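Local coordinates for protein glcnac-alpha-1,4-gal-releasing endo-beta-galactosidase (Clostridium perfringens, PDB 1UPS) that probably hydrolyses O-glycosidic bonds as a calcium-binding endo-beta-galactosidase, releasing the disaccharide GlcNAc-alpha-1,4-Gal, at residues Thr379-Arg384 and Trp414-Val419; Gly167-Leu172 and Pro192-Ser197. All blocks are in the same frame, centred on the assembly; numbering follows the deposited sequence.

Interaction 1. Residues Thr379-Arg384 and Trp414-Val419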
ATOM      1  N   THR A 379     -14.786  -4.381   6.360  1.00 11.93           N
ATOM      2  CA  THR A 379     -14.425  -2.967   6.260  1.00 12.46           C
ATOM      3  C   THR A 379     -15.015  -2.201   7.432  1.00 12.92           C
ATOM      4  O   THR A 379     -16.212  -2.319   7.704  1.00 12.04           O
ATOM      5  CB  THR A 379     -15.012  -2.392   4.943  1.00 12.68           C
ATOM      6  OG1 THR A 379     -14.561  -3.179   3.832  1.00 12.75           O
ATOM      7  CG2 THR A 379     -14.460  -0.998   4.637  1.00 14.48           C
ATOM      8  N   ARG A 380     -14.195  -1.390   8.103  1.00 13.28           N
ATOM      9  CA  ARG A 380     -14.719  -0.375   9.025  1.00 13.52           C
ATOM     10  C   ARG A 380     -14.648   0.995   8.357  1.00 13.93           C
ATOM     11  O   ARG A 380     -13.760   1.256   7.519  1.00 14.03           O
ATOM     12  CB  ARG A 380     -13.920  -0.349  10.345  1.00 13.35           C
ATOM     13  CG  ARG A 380     -13.928  -1.688  11.067  1.00 15.50           C
ATOM     14  CD  ARG A 380     -13.258  -1.684  12.419  1.00 19.55           C
ATOM     15  NE  ARG A 380     -14.028  -0.917  13.402  1.00 24.88           N
ATOM     16  N   PHE A 381     -15.577   1.862   8.739  1.00 13.77           N
ATOM     17  CA  PHE A 381     -15.632   3.227   8.253  1.00 14.37           C
ATOM     18  C   PHE A 381     -15.443   4.151   9.442  1.00 14.15           C
ATOM     19  O   PHE A 381     -16.250   4.137  10.378  1.00 13.10           O
ATOM     20  CB  PHE A 381     -16.978   3.506   7.596  1.00 14.69           C
ATOM     21  CG  PHE A 381     -17.198   2.743   6.333  1.00 17.13           C
ATOM     22  CD1 PHE A 381     -18.023   1.618   6.325  1.00 18.35           C
ATOM     23  CD2 PHE A 381     -16.577   3.143   5.156  1.00 18.73           C
ATOM     24  CE1 PHE A 381     -18.232   0.910   5.144  1.00 21.10           C
ATOM     25  CE2 PHE A 381     -16.779   2.441   3.986  1.00 21.32           C
ATOM     26  CZ  PHE A 381     -17.593   1.333   3.978  1.00 18.61           C
ATOM     27  N   VAL A 382     -14.380   4.953   9.393  1.00 14.20           N
ATOM     28  CA  VAL A 382     -13.986   5.802  10.520  1.00 13.90           C
ATOM     29  C   VAL A 382     -14.052   7.269  10.095  1.00 14.00           C
ATOM     30  O   VAL A 382     -13.507   7.639   9.053  1.00 14.25           O
ATOM     31  CB  VAL A 382     -12.573   5.449  11.013  1.00 14.28           C
ATOM     32  CG1 VAL A 382     -12.168   6.354  12.145  1.00 13.49           C
ATOM     33  CG2 VAL A 382     -12.496   3.972  11.447  1.00 14.08           C
ATOM     34  N   ASN A 383     -14.756   8.094  10.868  1.00 13.71           N
ATOM     35  CA  ASN A 383     -15.053   9.458  10.411  1.00 13.78           C
ATOM     36  C   ASN A 383     -13.798  10.330  10.323  1.00 13.71           C
ATOM     37  O   ASN A 383     -12.881  10.173  11.128  1.00 13.80           O
ATOM     38  CB  ASN A 383     -16.090  10.099  11.329  1.00 13.74           C
ATOM     39  CG  ASN A 383     -16.687  11.338  10.736  1.00 13.28           C
ATOM     40  OD1 ASN A 383     -16.343  12.452  11.133  1.00 13.33           O
ATOM     41  ND2 ASN A 383     -17.571  11.165   9.753  1.00 12.77           N
ATOM     42  N   ARG A 384     -13.745  11.239   9.340  1.00 13.79           N
ATOM     43  CA  ARG A 384     -12.598  12.149   9.236  1.00 13.93           C
ATOM     44  C   ARG A 384     -12.678  13.273  10.279  1.00 14.52           C
ATOM     45  O   ARG A 384     -11.687  13.578  10.967  1.00 14.39           O
ATOM     46  CB  ARG A 384     -12.503  12.761   7.835  1.00 13.87           C
ATOM     47  CG  ARG A 384     -11.224  13.586   7.626  1.00 14.09           C
ATOM     48  CD  ARG A 384     -11.241  14.418   6.373  1.00 15.13           C
ATOM     49  NE  ARG A 384      -9.956  15.095   6.167  1.00 15.11           N
ATOM     50  CZ  ARG A 384      -9.587  15.672   5.028  1.00 16.13           C
ATOM     51  NH1 ARG A 384     -10.412  15.691   3.988  1.00 14.76           N
ATOM     52  NH2 ARG A 384      -8.393  16.257   4.939  1.00 17.10           N
ATOM     53  N   TRP A 414     -18.256  -4.275   8.133  1.00 11.10           N
ATOM     54  CA  TRP A 414     -19.185  -4.193   6.995  1.00 11.89           C
ATOM     55  C   TRP A 414     -18.626  -4.853   5.749  1.00 12.63           C
ATOM     56  O   TRP A 414     -17.413  -4.866   5.526  1.00 11.58           O
ATOM     57  CB  TRP A 414     -19.476  -2.723   6.676  1.00 11.90           C
ATOM     58  CG  TRP A 414     -20.033  -2.017   7.844  1.00 11.97           C
ATOM     59  CD1 TRP A 414     -19.331  -1.311   8.791  1.00 10.53           C
ATOM     60  CD2 TRP A 414     -21.394  -1.994   8.252  1.00 11.10           C
ATOM     61  NE1 TRP A 414     -20.189  -0.812   9.740  1.00 11.92           N
ATOM     62  CE2 TRP A 414     -21.465  -1.221   9.437  1.00 11.34           C
ATOM     63  CE3 TRP A 414     -22.581  -2.515   7.719  1.00 10.86           C
ATOM     64  CZ2 TRP A 414     -22.670  -0.974  10.103  1.00 11.91           C
ATOM     65  CZ3 TRP A 414     -23.774  -2.271   8.375  1.00 11.14           C
ATOM     66  CH2 TRP A 414     -23.814  -1.511   9.557  1.00 11.57           C
ATOM     67  N   GLN A 415     -19.525  -5.386   4.920  1.00 13.30           N
ATOM     68  CA  GLN A 415     -19.146  -5.961   3.640  1.00 14.25           C
ATOM     69  C   GLN A 415     -19.725  -5.079   2.544  1.00 13.46           C
ATOM     70  O   GLN A 415     -20.933  -4.905   2.494  1.00 13.30           O
ATOM     71  CB  GLN A 415     -19.768  -7.367   3.532  1.00 15.59           C
ATOM     72  CG  GLN A 415     -18.922  -8.391   2.890  1.00 19.24           C
ATOM     73  CD  GLN A 415     -19.605  -9.763   2.803  1.00 22.21           C
ATOM     74  OE1 GLN A 415     -20.496 -10.097   3.599  1.00 22.92           O
ATOM     75  NE2 GLN A 415     -19.168 -10.557   1.846  1.00 23.16           N
ATOM     76  N   LEU A 416     -18.883  -4.518   1.677  1.00 13.05           N
ATOM     77  CA  LEU A 416     -19.405  -3.821   0.490  1.00 13.69           C
ATOM     78  C   LEU A 416     -19.500  -4.816  -0.645  1.00 13.55           C
ATOM     79  O   LEU A 416     -18.475  -5.362  -1.091  1.00 13.83           O
ATOM     80  CB  LEU A 416     -18.524  -2.643   0.087  1.00 14.78           C
ATOM     81  CG  LEU A 416     -19.055  -1.341   0.702  1.00 17.26           C
ATOM     82  CD1 LEU A 416     -18.834  -1.357   2.194  1.00 21.02           C
ATOM     83  CD2 LEU A 416     -18.435  -0.141   0.060  1.00 20.90           C
ATOM     84  N   ILE A 417     -20.725  -5.042  -1.113  1.00 12.19           N
ATOM     85  CA  ILE A 417     -20.996  -6.078  -2.105  1.00 11.62           C
ATOM     86  C   ILE A 417     -21.400  -5.443  -3.427  1.00 11.21           C
ATOM     87  O   ILE A 417     -22.489  -4.869  -3.519  1.00 11.15           O
ATOM     88  CB  ILE A 417     -22.121  -7.009  -1.584  1.00 11.20           C
ATOM     89  CG1 ILE A 417     -21.701  -7.645  -0.254  1.00 13.03           C
ATOM     90  CG2 ILE A 417     -22.453  -8.101  -2.603  1.00 10.92           C
ATOM     91  CD1 ILE A 417     -22.848  -8.282   0.486  1.00 13.21           C
ATOM     92  N   PRO A 418     -20.544  -5.513  -4.446  1.00 11.69           N
ATOM     93  CA  PRO A 418     -20.890  -4.942  -5.750  1.00 12.09           C
ATOM     94  C   PRO A 418     -22.170  -5.575  -6.313  1.00 12.48           C
ATOM     95  O   PRO A 418     -22.315  -6.800  -6.261  1.00 11.17           O
ATOM     96  CB  PRO A 418     -19.694  -5.322  -6.627  1.00 12.68           C
ATOM     97  CG  PRO A 418     -18.578  -5.549  -5.691  1.00 13.34           C
ATOM     98  CD  PRO A 418     -19.191  -6.096  -4.447  1.00 12.03           C
ATOM     99  N   VAL A 419     -23.080  -4.739  -6.797  1.00 13.02           N
ATOM    100  CA  VAL A 419     -24.317  -5.187  -7.423  1.00 14.75           C
ATOM    101  C   VAL A 419     -24.580  -4.347  -8.656  1.00 15.84           C
ATOM    102  O   VAL A 419     -24.088  -3.214  -8.764  1.00 14.79           O
ATOM    103  CB  VAL A 419     -25.562  -5.088  -6.488  1.00 14.99           C
ATOM    104  CG1 VAL A 419     -25.584  -6.217  -5.482  1.00 16.64           C
ATOM    105  CG2 VAL A 419     -25.670  -3.695  -5.812  1.00 15.94           C
TER
HETATM  106  O   HOH W   1     -15.990  -4.762   2.032  1.00 20.98           O

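Interaction 2. Residues Gly167-Leu172 and Pro192-Ser197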
ATOM      1  N   GLY A 167       6.159   9.760  -8.523  1.00  9.26           N
ATOM      2  CA  GLY A 167       5.523   9.077  -7.399  1.00  9.53           C
ATOM      3  C   GLY A 167       6.397   8.021  -6.730  1.00 10.24           C
ATOM      4  O   GLY A 167       7.178   7.328  -7.399  1.00 10.46           O
ATOM      5  N   GLU A 168       6.272   7.910  -5.407  1.00  9.38           N
ATOM      6  CA  GLU A 168       6.958   6.859  -4.629  1.00  9.36           C
ATOM      7  C   GLU A 168       5.905   6.038  -3.895  1.00  9.46           C
ATOM      8  O   GLU A 168       5.029   6.611  -3.237  1.00  9.49           O
ATOM      9  CB  GLU A 168       7.902   7.479  -3.589  1.00  9.55           C
ATOM     10  CG  GLU A 168       8.577   6.420  -2.712  1.00  9.66           C
ATOM     11  CD  GLU A 168       9.573   6.987  -1.713  1.00 12.35           C
ATOM     12  OE1 GLU A 168      10.084   6.177  -0.910  1.00 11.66           O
ATOM     13  OE2 GLU A 168       9.842   8.209  -1.729  1.00  9.83           O
ATOM     14  N   ILE A 169       5.965   4.712  -4.030  1.00  9.17           N
ATOM     15  CA  ILE A 169       5.139   3.815  -3.210  1.00  9.39           C
ATOM     16  C   ILE A 169       6.069   2.909  -2.436  1.00  9.88           C
ATOM     17  O   ILE A 169       6.803   2.119  -3.031  1.00 10.05           O
ATOM     18  CB  ILE A 169       4.158   2.950  -4.056  1.00  9.81           C
ATOM     19  CG1 ILE A 169       3.252   3.820  -4.938  1.00 10.30           C
ATOM     20  CG2 ILE A 169       3.322   2.010  -3.134  1.00  9.90           C
ATOM     21  CD1 ILE A 169       2.531   3.000  -6.039  1.00 12.14           C
ATOM     22  N   ASP A 170       6.064   3.036  -1.105  1.00 10.45           N
ATOM     23  CA  ASP A 170       6.864   2.140  -0.283  1.00  9.61           C
ATOM     24  C   ASP A 170       5.958   0.974   0.099  1.00  9.48           C
ATOM     25  O   ASP A 170       5.183   1.081   1.041  1.00  9.76           O
ATOM     26  CB  ASP A 170       7.377   2.882   0.947  1.00 10.28           C
ATOM     27  CG  ASP A 170       8.172   4.107   0.565  1.00 11.62           C
ATOM     28  OD1 ASP A 170       9.079   3.970  -0.298  1.00 12.11           O
ATOM     29  OD2 ASP A 170       7.913   5.231   1.029  1.00 14.11           O
ATOM     30  N   ILE A 171       6.000  -0.100  -0.683  1.00  9.46           N
ATOM     31  CA  ILE A 171       5.082  -1.237  -0.470  1.00  9.70           C
ATOM     32  C   ILE A 171       5.414  -1.922   0.840  1.00  9.84           C
ATOM     33  O   ILE A 171       4.520  -2.393   1.540  1.00  9.73           O
ATOM     34  CB  ILE A 171       5.141  -2.254  -1.644  1.00  9.67           C
ATOM     35  CG1 ILE A 171       4.927  -1.547  -2.995  1.00 10.87           C
ATOM     36  CG2 ILE A 171       4.095  -3.370  -1.468  1.00  9.81           C
ATOM     37  CD1 ILE A 171       5.386  -2.416  -4.188  1.00 10.95           C
ATOM     38  N   LEU A 172       6.703  -1.968   1.160  1.00  9.99           N
ATOM     39  CA  LEU A 172       7.149  -2.446   2.455  1.00 10.55           C
ATOM     40  C   LEU A 172       8.342  -1.593   2.869  1.00 10.63           C
ATOM     41  O   LEU A 172       9.245  -1.352   2.072  1.00 10.63           O
ATOM     42  CB  LEU A 172       7.549  -3.932   2.360  1.00 10.63           C
ATOM     43  CG  LEU A 172       7.961  -4.587   3.684  1.00 10.66           C
ATOM     44  CD1 LEU A 172       7.514  -6.067   3.713  1.00 12.28           C
ATOM     45  CD2 LEU A 172       9.485  -4.539   3.854  1.00  9.35           C
ATOM     46  N   PRO A 192       1.477  16.459  -8.868  1.00 12.28           N
ATOM     47  CA  PRO A 192       0.337  17.141  -8.230  1.00 12.55           C
ATOM     48  C   PRO A 192      -0.905  16.242  -8.152  1.00 13.38           C
ATOM     49  O   PRO A 192      -1.869  16.558  -7.438  1.00 13.57           O
ATOM     50  CB  PRO A 192       0.072  18.330  -9.162  1.00 13.17           C
ATOM     51  CG  PRO A 192       0.492  17.845 -10.501  1.00 13.47           C
ATOM     52  CD  PRO A 192       1.707  16.946 -10.248  1.00 12.39           C
ATOM     53  N   ASN A 193      -0.873  15.123  -8.866  1.00 13.62           N
ATOM     54  CA  ASN A 193      -2.058  14.270  -8.997  1.00 14.27           C
ATOM     55  C   ASN A 193      -2.045  12.982  -8.165  1.00 14.42           C
ATOM     56  O   ASN A 193      -2.984  12.161  -8.261  1.00 14.58           O
ATOM     57  CB  ASN A 193      -2.279  13.940 -10.478  1.00 14.91           C
ATOM     58  CG  ASN A 193      -2.445  15.187 -11.331  1.00 18.39           C
ATOM     59  OD1 ASN A 193      -3.129  16.124 -10.935  1.00 20.04           O
ATOM     60  ND2 ASN A 193      -1.803  15.205 -12.498  1.00 22.46           N
ATOM     61  N   PHE A 194      -0.987  12.795  -7.376  1.00 13.20           N
ATOM     62  CA  PHE A 194      -0.863  11.611  -6.522  1.00 13.15           C
ATOM     63  C   PHE A 194      -0.297  11.908  -5.149  1.00 13.06           C
ATOM     64  O   PHE A 194       0.833  12.417  -5.027  1.00 13.24           O
ATOM     65  CB  PHE A 194      -0.008  10.520  -7.188  1.00 12.59           C
ATOM     66  CG  PHE A 194       0.243   9.316  -6.295  1.00 12.63           C
ATOM     67  CD1 PHE A 194       1.537   9.012  -5.870  1.00 14.86           C
ATOM     68  CD2 PHE A 194      -0.813   8.502  -5.876  1.00 13.88           C
ATOM     69  CE1 PHE A 194       1.775   7.920  -5.025  1.00 12.70           C
ATOM     70  CE2 PHE A 194      -0.581   7.396  -5.034  1.00 11.64           C
ATOM     71  CZ  PHE A 194       0.722   7.116  -4.620  1.00 13.56           C
ATOM     72  N   GLN A 195      -1.073  11.563  -4.120  1.00 13.23           N
ATOM     73  CA  GLN A 195      -0.587  11.551  -2.737  1.00 13.45           C
ATOM     74  C   GLN A 195       0.310  12.748  -2.424  1.00 13.88           C
ATOM     75  O   GLN A 195       1.500  12.593  -2.111  1.00 12.93           O
ATOM     76  CB  GLN A 195       0.149  10.219  -2.457  1.00 13.62           C
ATOM     77  CG  GLN A 195       0.208   9.815  -0.976  1.00 14.24           C
ATOM     78  CD  GLN A 195      -1.159   9.823  -0.302  1.00 16.28           C
ATOM     79  OE1 GLN A 195      -2.068   9.105  -0.729  1.00 17.90           O
ATOM     80  NE2 GLN A 195      -1.319  10.659   0.725  1.00 16.21           N
ATOM     81  N   THR A 196      -0.265  13.951  -2.484  1.00 13.96           N
ATOM     82  CA  THR A 196       0.560  15.160  -2.374  1.00 14.74           C
ATOM     83  C   THR A 196       1.057  15.487  -0.972  1.00 15.03           C
ATOM     84  O   THR A 196       1.800  16.446  -0.805  1.00 16.08           O
ATOM     85  CB  THR A 196      -0.137  16.389  -2.992  1.00 15.02           C
ATOM     86  OG1 THR A 196      -1.423  16.557  -2.388  1.00 17.13           O
ATOM     87  CG2 THR A 196      -0.432  16.150  -4.452  1.00 15.99           C
ATOM     88  N   SER A 197       0.609  14.734   0.032  1.00 15.26           N
ATOM     89  CA  SER A 197       1.240  14.715   1.358  1.00 15.27           C
ATOM     90  C   SER A 197       1.597  13.262   1.689  1.00 14.52           C
ATOM     91  O   SER A 197       0.885  12.345   1.278  1.00 14.82           O
ATOM     92  CB  SER A 197       0.296  15.265   2.433  1.00 15.71           C
ATOM     93  OG  SER A 197      -0.117  16.613   2.135  1.00 19.26           O
TER

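Interaction 1. Residues Thr379-Arg384 and Trp414-Val419
F381 pushes the rim of its ring against the end of L416: CZ sits 3.5 Å from L416 CD1, a methyl lying in the ring plane at its edge. The two side chains come from opposite directions. On the same rim, F381 CD1 is 4.0 Å from W414 CD1; the phenyl and the five-membered indole ring meet obliquely, their planes inclined at 45°. One face of F381 takes T379 CG2, displaced toward the rim; T379 keeps that methyl anti to its own backbone nitrogen, with OG1 beside the nitrogen (chi1 -55°). Between the backbones, T379 and W414 make a single antiparallel hydrogen-bonded pair: T379 N gives to W414 O at 2.8 Å, and W414 N to T379 O at 2.9 Å. The short strand segments run at 104° to each other, and the pairing stops at this one bridge; the C-terminal region probably adopts a ricin-type beta-trefoil fold. T379 O also lies in the indole plane, 3.5 Å from W414 CD1, while the indole NE1 bonds to I391 O. Beyond the bridge a water takes over, 2.8 Å from T379 OG1 and accepting from L416 N at 2.9 Å. Strand 291-296 packs on W414 and L416 through I294 and Y292.

Interaction 2. Residues Gly167-Leu172 and Pro192-Ser197
Q195 NE2 gives a 2.8 Å hydrogen bond to S197 O, nearly straight at 169°; Q195 is next in sequence to F194, the side chain that reaches across to G167, E168 and I169. The N-H meets the carbonyl oxygen almost head-on, and S197 O lies almost in the plane of the Q195 amide. That bond ties the loop back on itself just after F194. Q195 CB is 3.6 Å above the centre of the phenyl ring, so one face of F194 is covered by its own neighbour in sequence.

F194 has CG anti to the backbone nitrogen (chi1 175°), which extends the ring from the loop toward the strand. Its CE1 edge meets the backbone carbonyl of E168, with E168 O near the ring plane and 3.9 Å from CE1. The atoms flanking CE1 make looser, oblique contacts: CZ is 4.2 Å from I169 CG1, the two side chains crossing at about a right angle, and CD1 is 4.3 Å from G167 CA. G167, with no side chain, meets the ring through its backbone. L226 of strand 225-230 touches both I169 and F194, and P242 and A186 pack on F194 as well.

The alternation of the strand sends E168 and D170 the other way, among W149 and W198, where E168 OE2 accepts from W189 NE1. I171 and L172 then both face W148, a classic beta bulge. E168 to L172 supply the first five positions of the bulged E-x-D-x-x-E signature of glycoside hydrolase family 16, completed by the glutamate that follows; its acidic side probably lines the substrate cleft of the beta-sandwich, with I169 packed into the interior between the sheets.

The two contacts belong to different parts of the chain: interaction 2 lies within the family 16 region, interaction 1 in the C-terminal, probably trefoil, region. Their centres are 24 Å apart, and the nearest atoms about 9 Å, so they do not touch and share no strand. All four touching residues of interaction 2 are buried, whereas interaction 1, farther from the centre of the chain, is only partly buried and includes a bridging water. The chemistry follows: 379-384 and 414-419 meet strand to strand, with two backbone bonds of a single bridge alongside the side-chain packing, while 167-172 meets the loop 192-197 through one phenyl ring packed on backbone and aliphatic atoms.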